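Local coordinates for tyrosine-protein phosphatase YwqE (Bacillus subtilis, PDB 3QY7) that dephosphorylates phosphotyrosine-containing proteins as a manganese-dependent tyrosine phosphatase with a TIM-barrel-like PHP fold, at residues A[1-6]-A[190-195]; A[6-11]-A[37-42]; A[23-28]-A[196-201]; A[53-58]-A[77-82]. All coordinates share one frame; numbering follows the deposited sequence.

Contact 1 (A[1-6]-A[190-195]); sequences MIDIHC and FVASDA. With FE (Fe (III) ion), chain C.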
# COMPACT_ATOMS: atom_id res chain seq x y z
N MET A 1 -10.00 -8.53 -7.70
CA MET A 1 -9.12 -7.37 -7.39
C MET A 1 -7.96 -7.75 -6.51
O MET A 1 -8.04 -8.72 -5.77
CB MET A 1 -9.93 -6.27 -6.70
CG MET A 1 -10.97 -5.66 -7.59
SD MET A 1 -11.65 -4.20 -6.79
CE MET A 1 -12.47 -4.97 -5.43
N ILE A 2 -6.90 -6.95 -6.57
CA ILE A 2 -5.67 -7.18 -5.82
C ILE A 2 -5.50 -6.05 -4.82
O ILE A 2 -5.60 -4.88 -5.18
CB ILE A 2 -4.48 -7.18 -6.79
CG1 ILE A 2 -4.63 -8.33 -7.78
CG2 ILE A 2 -3.14 -7.27 -6.05
CD1 ILE A 2 -3.81 -8.12 -9.01
N ASP A 3 -5.22 -6.41 -3.57
CA ASP A 3 -4.98 -5.44 -2.49
C ASP A 3 -3.48 -5.45 -2.22
O ASP A 3 -2.93 -6.48 -1.86
CB ASP A 3 -5.76 -5.87 -1.25
CG ASP A 3 -5.76 -4.83 -0.14
OD1 ASP A 3 -5.67 -3.62 -0.45
OD2 ASP A 3 -5.85 -5.24 1.05
N ILE A 4 -2.82 -4.30 -2.43
CA ILE A 4 -1.35 -4.26 -2.40
C ILE A 4 -0.73 -3.87 -1.06
O ILE A 4 0.50 -3.78 -0.95
CB ILE A 4 -0.75 -3.37 -3.53
CG1 ILE A 4 -1.05 -1.88 -3.32
CG2 ILE A 4 -1.23 -3.86 -4.88
CD1 ILE A 4 0.02 -0.98 -3.97
N HIS A 5 -1.56 -3.58 -0.06
CA HIS A 5 -1.09 -3.12 1.26
C HIS A 5 -2.09 -3.63 2.30
O HIS A 5 -3.25 -3.23 2.29
CB HIS A 5 -0.99 -1.58 1.25
CG HIS A 5 -0.49 -0.97 2.53
ND1 HIS A 5 -0.04 0.34 2.56
CD2 HIS A 5 -0.33 -1.45 3.78
CE1 HIS A 5 0.34 0.64 3.79
NE2 HIS A 5 0.19 -0.43 4.55
N CYS A 6 -1.65 -4.54 3.17
CA CYS A 6 -2.58 -5.21 4.09
C CYS A 6 -1.81 -5.90 5.21
O CYS A 6 -0.79 -6.54 4.98
CB CYS A 6 -3.40 -6.24 3.31
SG CYS A 6 -4.83 -6.83 4.22
N PHE A 190 -2.51 3.75 -6.91
CA PHE A 190 -3.14 2.54 -6.35
C PHE A 190 -4.10 2.94 -5.23
O PHE A 190 -3.90 3.96 -4.55
CB PHE A 190 -2.10 1.61 -5.70
CG PHE A 190 -0.92 1.27 -6.57
CD1 PHE A 190 -1.00 0.23 -7.50
CD2 PHE A 190 0.28 1.95 -6.40
CE1 PHE A 190 0.10 -0.10 -8.28
CE2 PHE A 190 1.40 1.61 -7.19
CZ PHE A 190 1.32 0.59 -8.12
N VAL A 191 -5.12 2.12 -5.01
CA VAL A 191 -5.95 2.22 -3.82
C VAL A 191 -5.83 0.88 -3.10
O VAL A 191 -5.90 -0.19 -3.74
CB VAL A 191 -7.43 2.49 -4.17
CG1 VAL A 191 -8.22 2.80 -2.90
CG2 VAL A 191 -7.56 3.62 -5.20
N ALA A 192 -5.60 0.91 -1.79
CA ALA A 192 -5.42 -0.32 -1.04
C ALA A 192 -5.96 -0.18 0.37
O ALA A 192 -6.10 0.94 0.89
CB ALA A 192 -3.92 -0.75 -1.03
N SER A 193 -6.23 -1.31 1.00
CA SER A 193 -6.90 -1.33 2.31
C SER A 193 -6.08 -0.82 3.47
O SER A 193 -6.61 -0.12 4.34
CB SER A 193 -7.39 -2.74 2.66
OG SER A 193 -6.30 -3.60 2.98
N ASP A 194 -4.81 -1.26 3.55
CA ASP A 194 -4.03 -1.08 4.75
C ASP A 194 -4.83 -1.65 5.94
O ASP A 194 -4.80 -1.12 7.05
CB ASP A 194 -3.74 0.42 4.94
CG ASP A 194 -2.57 0.67 5.85
OD1 ASP A 194 -1.97 -0.29 6.40
OD2 ASP A 194 -2.25 1.87 6.01
N ALA A 195 -5.58 -2.73 5.70
CA ALA A 195 -6.38 -3.34 6.76
C ALA A 195 -5.55 -3.87 7.92
O ALA A 195 -4.50 -4.49 7.71
CB ALA A 195 -7.27 -4.47 6.18
FE FE C . 0.25 -0.21 6.67
O HOH W 1 -4.44 -2.51 -4.03
O HOH W 2 0.24 1.66 6.67

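Contact 2 (A[6-11]-A[37-42]); sequences CHILPA and IIATPH. With FE (Fe (III) ion), chain C.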
# COMPACT_ATOMS: atom_id res chain seq x y z
N CYS A 6 -1.65 -4.54 3.17
CA CYS A 6 -2.58 -5.21 4.09
C CYS A 6 -1.81 -5.90 5.21
O CYS A 6 -0.79 -6.54 4.98
CB CYS A 6 -3.40 -6.24 3.31
SG CYS A 6 -4.83 -6.83 4.22
N HIS A 7 -2.31 -5.75 6.43
CA HIS A 7 -1.65 -6.31 7.59
C HIS A 7 -2.43 -7.51 8.08
O HIS A 7 -2.88 -7.58 9.23
CB HIS A 7 -1.45 -5.20 8.63
CG HIS A 7 -0.63 -4.07 8.11
ND1 HIS A 7 0.73 -3.99 8.32
CD2 HIS A 7 -0.96 -3.02 7.32
CE1 HIS A 7 1.19 -2.90 7.72
NE2 HIS A 7 0.19 -2.30 7.10
N ILE A 8 -2.57 -8.48 7.18
CA ILE A 8 -3.33 -9.70 7.42
C ILE A 8 -2.51 -10.82 8.08
O ILE A 8 -3.08 -11.71 8.71
CB ILE A 8 -4.03 -10.22 6.12
CG1 ILE A 8 -5.12 -11.24 6.45
CG2 ILE A 8 -2.99 -10.79 5.14
CD1 ILE A 8 -6.02 -11.54 5.25
N LEU A 9 -1.18 -10.79 7.95
CA LEU A 9 -0.35 -11.81 8.60
C LEU A 9 -0.40 -11.65 10.12
O LEU A 9 -0.29 -10.53 10.63
CB LEU A 9 1.09 -11.77 8.09
CG LEU A 9 1.26 -12.11 6.60
CD1 LEU A 9 2.71 -12.01 6.17
CD2 LEU A 9 0.66 -13.49 6.23
N PRO A 10 -0.57 -12.77 10.82
CA PRO A 10 -0.75 -12.73 12.27
C PRO A 10 0.56 -12.62 13.04
O PRO A 10 1.59 -13.16 12.59
CB PRO A 10 -1.39 -14.08 12.57
CG PRO A 10 -0.75 -15.00 11.55
CD PRO A 10 -0.66 -14.15 10.30
N ALA A 11 0.50 -11.93 14.18
CA ALA A 11 1.62 -11.82 15.12
C ALA A 11 2.89 -11.30 14.46
O ALA A 11 3.99 -11.82 14.71
CB ALA A 11 1.87 -13.17 15.81
N ILE A 37 -4.18 -10.79 -2.02
CA ILE A 37 -3.64 -9.78 -1.12
C ILE A 37 -2.14 -9.90 -1.11
O ILE A 37 -1.60 -10.99 -0.94
CB ILE A 37 -4.17 -9.95 0.33
CG1 ILE A 37 -5.66 -9.59 0.37
CG2 ILE A 37 -3.33 -9.08 1.30
CD1 ILE A 37 -6.35 -9.78 1.71
N ILE A 38 -1.45 -8.77 -1.29
CA ILE A 38 -0.03 -8.77 -0.99
C ILE A 38 0.10 -8.39 0.49
O ILE A 38 -0.20 -7.25 0.87
CB ILE A 38 0.77 -7.80 -1.87
CG1 ILE A 38 0.51 -8.09 -3.35
CG2 ILE A 38 2.26 -7.92 -1.54
CD1 ILE A 38 1.20 -7.07 -4.32
N ALA A 39 0.50 -9.34 1.32
CA ALA A 39 0.69 -9.04 2.74
C ALA A 39 1.88 -8.13 2.87
O ALA A 39 2.92 -8.37 2.24
CB ALA A 39 0.90 -10.28 3.54
N THR A 40 1.73 -7.04 3.64
CA THR A 40 2.80 -6.06 3.80
C THR A 40 3.05 -5.77 5.28
O THR A 40 2.83 -4.62 5.72
CB THR A 40 2.49 -4.75 3.08
OG1 THR A 40 1.24 -4.24 3.54
CG2 THR A 40 2.40 -4.99 1.58
N PRO A 41 3.48 -6.79 6.04
CA PRO A 41 3.81 -6.54 7.45
C PRO A 41 4.92 -5.49 7.54
O PRO A 41 5.76 -5.41 6.64
CB PRO A 41 4.32 -7.89 7.95
CG PRO A 41 4.81 -8.60 6.72
CD PRO A 41 3.86 -8.16 5.63
N HIS A 42 4.92 -4.71 8.62
CA HIS A 42 6.01 -3.78 8.82
C HIS A 42 7.31 -4.58 8.89
O HIS A 42 7.32 -5.60 9.42
CB HIS A 42 5.82 -2.88 10.08
CG HIS A 42 4.65 -1.96 10.02
ND1 HIS A 42 4.71 -0.70 9.48
CD2 HIS A 42 3.39 -2.12 10.44
CE1 HIS A 42 3.53 -0.15 9.52
NE2 HIS A 42 2.70 -0.99 10.10
FE FE C . 0.25 -0.21 6.67
O HOH W 2 0.24 1.66 6.67

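Contact 3 (A[23-28]-A[196-201]); sequences IEMARA and HNVKTR. With MG (magnesium ion), chain D; PO4 (phosphate ion), chain E.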
# COMPACT_ATOMS: atom_id res chain seq x y z
N ILE A 23 -8.10 -14.93 9.34
CA ILE A 23 -9.18 -15.59 8.64
C ILE A 23 -10.42 -14.69 8.53
O ILE A 23 -11.08 -14.64 7.48
CB ILE A 23 -9.53 -16.93 9.33
CG1 ILE A 23 -8.40 -17.93 9.16
CG2 ILE A 23 -10.85 -17.50 8.80
CD1 ILE A 23 -8.55 -19.09 10.09
N GLU A 24 -10.74 -13.97 9.61
CA GLU A 24 -11.86 -13.01 9.57
C GLU A 24 -11.60 -11.89 8.57
O GLU A 24 -12.51 -11.47 7.84
CB GLU A 24 -12.17 -12.45 10.95
CG GLU A 24 -12.63 -13.50 11.95
CD GLU A 24 -13.84 -14.26 11.46
OE1 GLU A 24 -14.92 -13.64 11.35
OE2 GLU A 24 -13.71 -15.47 11.15
N MET A 25 -10.36 -11.41 8.54
CA MET A 25 -9.99 -10.38 7.58
C MET A 25 -10.10 -10.93 6.17
O MET A 25 -10.58 -10.23 5.27
CB MET A 25 -8.58 -9.85 7.85
CG MET A 25 -8.49 -9.06 9.16
SD MET A 25 -6.79 -8.64 9.62
CE MET A 25 -6.35 -7.43 8.37
N ALA A 26 -9.64 -12.16 5.96
CA ALA A 26 -9.74 -12.77 4.64
C ALA A 26 -11.19 -12.88 4.14
O ALA A 26 -11.47 -12.57 2.98
CB ALA A 26 -9.08 -14.12 4.64
N ARG A 27 -12.10 -13.29 5.03
CA ARG A 27 -13.51 -13.40 4.66
C ARG A 27 -14.05 -12.03 4.25
O ARG A 27 -14.78 -11.91 3.26
CB ARG A 27 -14.36 -14.00 5.79
CG ARG A 27 -14.06 -15.45 6.09
CD ARG A 27 -15.15 -16.10 6.95
NE ARG A 27 -14.80 -17.50 7.23
CZ ARG A 27 -14.44 -17.96 8.42
NH1 ARG A 27 -14.40 -17.16 9.48
NH2 ARG A 27 -14.13 -19.25 8.56
N ALA A 28 -13.66 -10.99 4.98
CA ALA A 28 -14.09 -9.62 4.66
C ALA A 28 -13.55 -9.18 3.32
O ALA A 28 -14.26 -8.57 2.52
CB ALA A 28 -13.67 -8.67 5.73
N HIS A 196 -6.03 -3.66 9.14
CA HIS A 196 -5.38 -4.22 10.33
C HIS A 196 -6.28 -5.16 11.12
O HIS A 196 -5.80 -5.98 11.87
CB HIS A 196 -4.90 -3.13 11.30
CG HIS A 196 -3.64 -2.44 10.88
ND1 HIS A 196 -3.52 -1.76 9.68
CD2 HIS A 196 -2.47 -2.25 11.53
CE1 HIS A 196 -2.32 -1.22 9.59
NE2 HIS A 196 -1.66 -1.50 10.70
N ASN A 197 -7.60 -5.03 10.96
CA ASN A 197 -8.55 -5.79 11.77
C ASN A 197 -9.89 -5.75 11.06
O ASN A 197 -9.98 -5.16 9.98
CB ASN A 197 -8.62 -5.22 13.19
CG ASN A 197 -8.96 -3.75 13.21
OD1 ASN A 197 -9.97 -3.32 12.64
ND2 ASN A 197 -8.11 -2.95 13.85
N VAL A 198 -10.90 -6.39 11.61
CA VAL A 198 -12.17 -6.40 10.96
C VAL A 198 -13.05 -5.24 11.36
O VAL A 198 -13.97 -4.97 10.68
CB VAL A 198 -12.96 -7.72 11.15
CG1 VAL A 198 -12.24 -8.81 10.42
CG2 VAL A 198 -13.05 -8.09 12.51
N LYS A 199 -12.78 -4.57 12.45
CA LYS A 199 -13.79 -3.64 12.88
C LYS A 199 -13.58 -2.16 12.76
O LYS A 199 -14.53 -1.46 12.58
CB LYS A 199 -14.28 -3.95 14.26
CG LYS A 199 -14.62 -5.45 14.44
CD LYS A 199 -15.99 -5.78 14.21
CE LYS A 199 -16.29 -7.00 14.93
NZ LYS A 199 -17.25 -7.65 14.14
N THR A 200 -12.34 -1.72 12.87
CA THR A 200 -12.05 -0.31 12.77
C THR A 200 -11.15 0.06 11.57
O THR A 200 -11.48 0.89 10.80
CB THR A 200 -11.42 0.24 14.00
OG1 THR A 200 -10.41 -0.61 14.47
CG2 THR A 200 -12.46 0.41 15.10
N ARG A 201 -10.05 -0.63 11.44
CA ARG A 201 -9.16 -0.43 10.33
C ARG A 201 -9.37 -1.55 9.35
O ARG A 201 -8.59 -2.39 9.24
CB ARG A 201 -7.71 -0.37 10.82
CG ARG A 201 -7.37 0.95 11.42
CD ARG A 201 -5.91 1.00 11.78
NE ARG A 201 -5.11 1.35 10.62
CZ ARG A 201 -3.82 1.62 10.68
NH1 ARG A 201 -3.16 1.93 9.61
NH2 ARG A 201 -3.23 1.61 11.84
MG MG D . 0.24 -0.75 10.94
P PO4 E . 0.60 1.00 9.75
O1 PO4 E . 0.09 -0.03 8.74
O2 PO4 E . -0.50 1.91 10.15
O3 PO4 E . 1.08 0.28 10.97
O4 PO4 E . 1.75 1.80 9.17

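Contact 4 (A[53-58]-A[77-82]); sequences AAVREA and PGQEIR. With FE (Fe (III) ion), chain C; FE (Fe (III) ion), chain B.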
# COMPACT_ATOMS: atom_id res chain seq x y z
N ALA A 53 12.34 -14.30 5.03
CA ALA A 53 11.99 -15.71 5.20
C ALA A 53 10.75 -15.93 6.06
O ALA A 53 9.90 -16.75 5.73
CB ALA A 53 13.18 -16.51 5.78
N ALA A 54 10.64 -15.19 7.16
CA ALA A 54 9.52 -15.32 8.08
C ALA A 54 8.22 -14.82 7.44
O ALA A 54 7.16 -15.40 7.69
CB ALA A 54 9.79 -14.54 9.37
N VAL A 55 8.31 -13.76 6.65
CA VAL A 55 7.14 -13.25 5.92
C VAL A 55 6.64 -14.29 4.90
O VAL A 55 5.45 -14.54 4.82
CB VAL A 55 7.41 -11.90 5.25
CG1 VAL A 55 6.18 -11.45 4.42
CG2 VAL A 55 7.74 -10.85 6.29
N ARG A 56 7.56 -14.88 4.15
CA ARG A 56 7.19 -15.89 3.16
C ARG A 56 6.56 -17.08 3.83
O ARG A 56 5.52 -17.59 3.37
CB ARG A 56 8.42 -16.34 2.36
CG ARG A 56 9.03 -15.26 1.55
CD ARG A 56 10.14 -15.86 0.72
NE ARG A 56 10.96 -14.84 0.06
CZ ARG A 56 10.61 -14.17 -1.04
NH1 ARG A 56 11.46 -13.30 -1.56
NH2 ARG A 56 9.41 -14.37 -1.62
N GLU A 57 7.19 -17.53 4.92
CA GLU A 57 6.64 -18.62 5.74
C GLU A 57 5.22 -18.32 6.22
O GLU A 57 4.32 -19.14 6.07
CB GLU A 57 7.55 -18.91 6.94
CG GLU A 57 7.06 -20.12 7.76
CD GLU A 57 7.63 -20.23 9.18
OE1 GLU A 57 8.52 -19.43 9.56
OE2 GLU A 57 7.19 -21.15 9.92
N ALA A 58 5.03 -17.12 6.79
CA ALA A 58 3.73 -16.73 7.33
C ALA A 58 2.66 -16.68 6.24
O ALA A 58 1.52 -17.11 6.45
CB ALA A 58 3.82 -15.39 8.04
N PRO A 77 3.77 -12.46 -0.71
CA PRO A 77 4.66 -11.81 0.25
C PRO A 77 5.03 -10.37 -0.13
O PRO A 77 5.07 -10.03 -1.32
CB PRO A 77 5.90 -12.71 0.23
CG PRO A 77 5.94 -13.20 -1.17
CD PRO A 77 4.49 -13.42 -1.56
N GLY A 78 5.29 -9.55 0.89
CA GLY A 78 5.71 -8.16 0.74
C GLY A 78 6.03 -7.61 2.13
O GLY A 78 6.03 -8.35 3.10
N GLN A 79 6.30 -6.31 2.19
CA GLN A 79 6.56 -5.61 3.45
C GLN A 79 6.15 -4.16 3.30
O GLN A 79 6.19 -3.59 2.21
CB GLN A 79 8.07 -5.63 3.78
CG GLN A 79 8.55 -6.87 4.49
CD GLN A 79 10.05 -6.82 4.74
OE1 GLN A 79 10.80 -6.20 3.98
NE2 GLN A 79 10.49 -7.49 5.80
N GLU A 80 5.76 -3.55 4.42
CA GLU A 80 5.67 -2.10 4.48
C GLU A 80 6.97 -1.64 5.15
O GLU A 80 7.25 -2.02 6.30
CB GLU A 80 4.45 -1.63 5.29
CG GLU A 80 4.38 -0.07 5.35
CD GLU A 80 3.18 0.46 6.11
OE1 GLU A 80 2.40 -0.34 6.61
OE2 GLU A 80 3.04 1.69 6.18
N ILE A 81 7.76 -0.87 4.42
CA ILE A 81 9.11 -0.51 4.88
C ILE A 81 9.17 0.97 5.27
O ILE A 81 9.18 1.85 4.42
CB ILE A 81 10.15 -0.82 3.78
CG1 ILE A 81 10.02 -2.28 3.33
CG2 ILE A 81 11.58 -0.46 4.26
CD1 ILE A 81 10.78 -2.62 2.05
N ARG A 82 9.22 1.23 6.57
CA ARG A 82 9.48 2.58 7.04
C ARG A 82 10.84 3.00 6.51
O ARG A 82 11.84 2.31 6.74
CB ARG A 82 9.46 2.63 8.56
CG ARG A 82 9.88 3.98 9.16
CD ARG A 82 8.78 5.03 8.96
NE ARG A 82 7.54 4.66 9.64
CZ ARG A 82 7.30 4.85 10.93
NH1 ARG A 82 8.22 5.42 11.71
NH2 ARG A 82 6.13 4.48 11.45
FE FE C . 0.25 -0.21 6.67
FE FE B . 1.76 2.85 7.38
O HOH W 3 0.49 3.92 8.87
O HOH W 2 0.24 1.66 6.67

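Contact 1 (A[1-6]-A[190-195])
Ser193 OG is gripped twice: it donates to Asp3 OD2 at 2.6 Å and accepts the backbone N-H of Ala195, two residues further on, which defines an ST turn. The hydroxyl is set between its own backbone N and carbonyl carbon (chi1 72°), the rotation that serves both partners. Asp3 replies with its other oxygen as well, because Ser193 N reaches Asp3 OD1 over 2.8 Å in a nearly straight bond (169° at the hydrogen). Both oxygens use syn lone pairs, so one carboxylate holds both the hydroxyl and the amide of a single residue.

Strands 2-3 and 190-192, the first and last of the barrel, meet here through side chains and a water rather than a regular ladder of backbone bonds. That water molecule accepts from Ile4 N while donating to Ile2 O and Val191 O. Ile4 CD1 lies over one face of the Phe190 ring, toward its rim and 3.6 Å from Phe190 CG.

At the active-site end Asp194 N donates to His5 O over 2.8 Å. The two side chains run side by side, with Asp194 CB over the His5 ring. His5 NE2 (2.1 Å) and Asp194 OD1 (2.2 Å) both bind the iron, while His5 ND1 is hydrogen-bonded to Gln161. An iron-bound water donates to Asp194 OD2; the carboxylate thus serves the metal with one oxygen and probably orients the metal-bound water with the other.

Contact 2 (A[6-11]-A[37-42])
Thr40 carries OG1 between its backbone N and carbonyl carbon (chi1 56°), a rotation that turns the hydroxyl onto Cys6 N, which donates to it at 2.9 Å. His7 has CG anti to its carbonyl carbon (chi1 -59°), and chi2 of -95° then turns the ring, one face of which has Thr40 OG1 above it, toward the rim. The carbonyl oxygen of Thr40 approaches the same ring, 3.1 Å from His7 CE1. Between the backbones Thr40 N donates to Cys6 O over 2.9 Å in an almost straight bond, so two bonds pin the loop after strand 2-3 to the chain just after strand 36-38.

That loop holds the second histidine of the His-x-His pattern, His5 and His7, characteristic of PHP-like metal sites: His7 NE2 binds the iron at 2.1 Å, and Asp13 takes ND1. The His7 and His42 rings lie near parallel, planes 25° apart, but slid so far that they barely overlap.

Away from the metal the contact is apolar. Cys6 CB presses on Ile37 CG2 at 3.5 Å, tighter than usual for two carbons. Ile8 and Ile37 cross at about a right angle with their CD1 atoms touching. Leu9 CG lies 3.6 Å from Ala39 CB, and Leu9 CD1 touches the same methyl and continues to Pro41 CG.

Contact 3 (A[23-28]-A[196-201])
Met25 and Val198 cross obliquely, the methionine running past the valine with its CG 4.0 Å from Val198 CG1. Beyond that crossing the methionine bends at its last torsion (chi3 69°), which turns CE onto the backbone of the loop: the methyl rests on the carbonyl carbon of His196 at 3.6 Å and touches the adjoining Asn197 N. Val198 comes from the other segment onto the helix itself, where Val198 CG1 lies 3.6 Å from Glu24 C and close to Glu24 CB. No hydrogen bond crosses between the segments; this is van der Waals packing of helix 19-31 against the loop that follows strand 190-192.

The loop keeps its shape through Asn197. Its OD1 accepts from Thr200 N and from Arg201 N, each at 2.9 Å and from opposite faces of the amide plane, an Asx motif that curls the chain back.

The curl brings Arg201 over His196. The guanidinium lies across one face of the imidazole, CZ offset toward the ring's rim, while His196 CB points away from the helix. Arg201 NH1 donates to phosphate O2 over 2.7 Å, although the placement of the phosphate is doubtful. Asp194 O takes His196 ND1, leaving NE2 to bind the magnesium at 2.1 Å. With Asp14 and His42 completing the protein ligands of that ion, the loop contributes a ligand to the multi-metal site typical of PHP-like phosphatases.

Contact 4 (A[53-58]-A[77-82])
Val55 projects from helix 52-68 toward Pro77 and Gly78, and its branches divide the work. From CB, CG1 stands anti to the backbone N (chi1 176°) and comes down on the peptide between Gly78 and Gln79, 3.4 Å from Gly78 O. The same methyl lies at the margin of the proline, 4.4 Å from Pro77 CB, and 4.1 Å from Gly78 N. CG2, anti to the carbonyl carbon instead, faces the end of Gln79, where it is 4.4 Å from NE2. The amide beyond that methyl is held from elsewhere, OE1 by Leu97 N and NE2 weakly by Asn50 O.

Helix 52-68 belongs to the beta-alpha-beta crossover that joins the parallel barrel strands 36-38 and 74-76, and the contact lays it against the chain just after the second of these. The next residue, Arg56, runs extended from CG to NE and brings its NH2 to 3.7 Å from Pro77 CG. NH1 of the same guanidinium forms a salt bridge with Asp101.

Past Gln79 the chain leaves the helix, and Glu80 reaches into the metal site. CG is anti to the backbone N (chi1 180°), and the chain stays extended beyond it. The Glu80 carboxylate bridges two irons: OE1 binds one, and OE2 binds the other at 2.1 Å. The water that also spans both ions lies 1.9 Å from the first iron, and His136 and Glu108 add ligands to the second.

Overall arrangement
From the N terminus, strand 2-3 opens contact 1, and the loop after it opens contact 2, the two sharing Cys6. Contact 2 closes first, at 37-42, over a short loop carrying helix 19-31. Contact 4 follows in series, from helix 52-68 to strand 80-82, and Pro41 O and Glu80 N link the two. Contact 1 closes only at 190-195, enclosing contacts 2 and 4 and joining the first barrel strand to the last. Contact 3, running from helix 19-31 to 196-201, crosses contacts 1 and 2 and encloses contact 4. Contacts 1, 2 and 4 meet at one iron; contact 3 reaches the neighbouring magnesium.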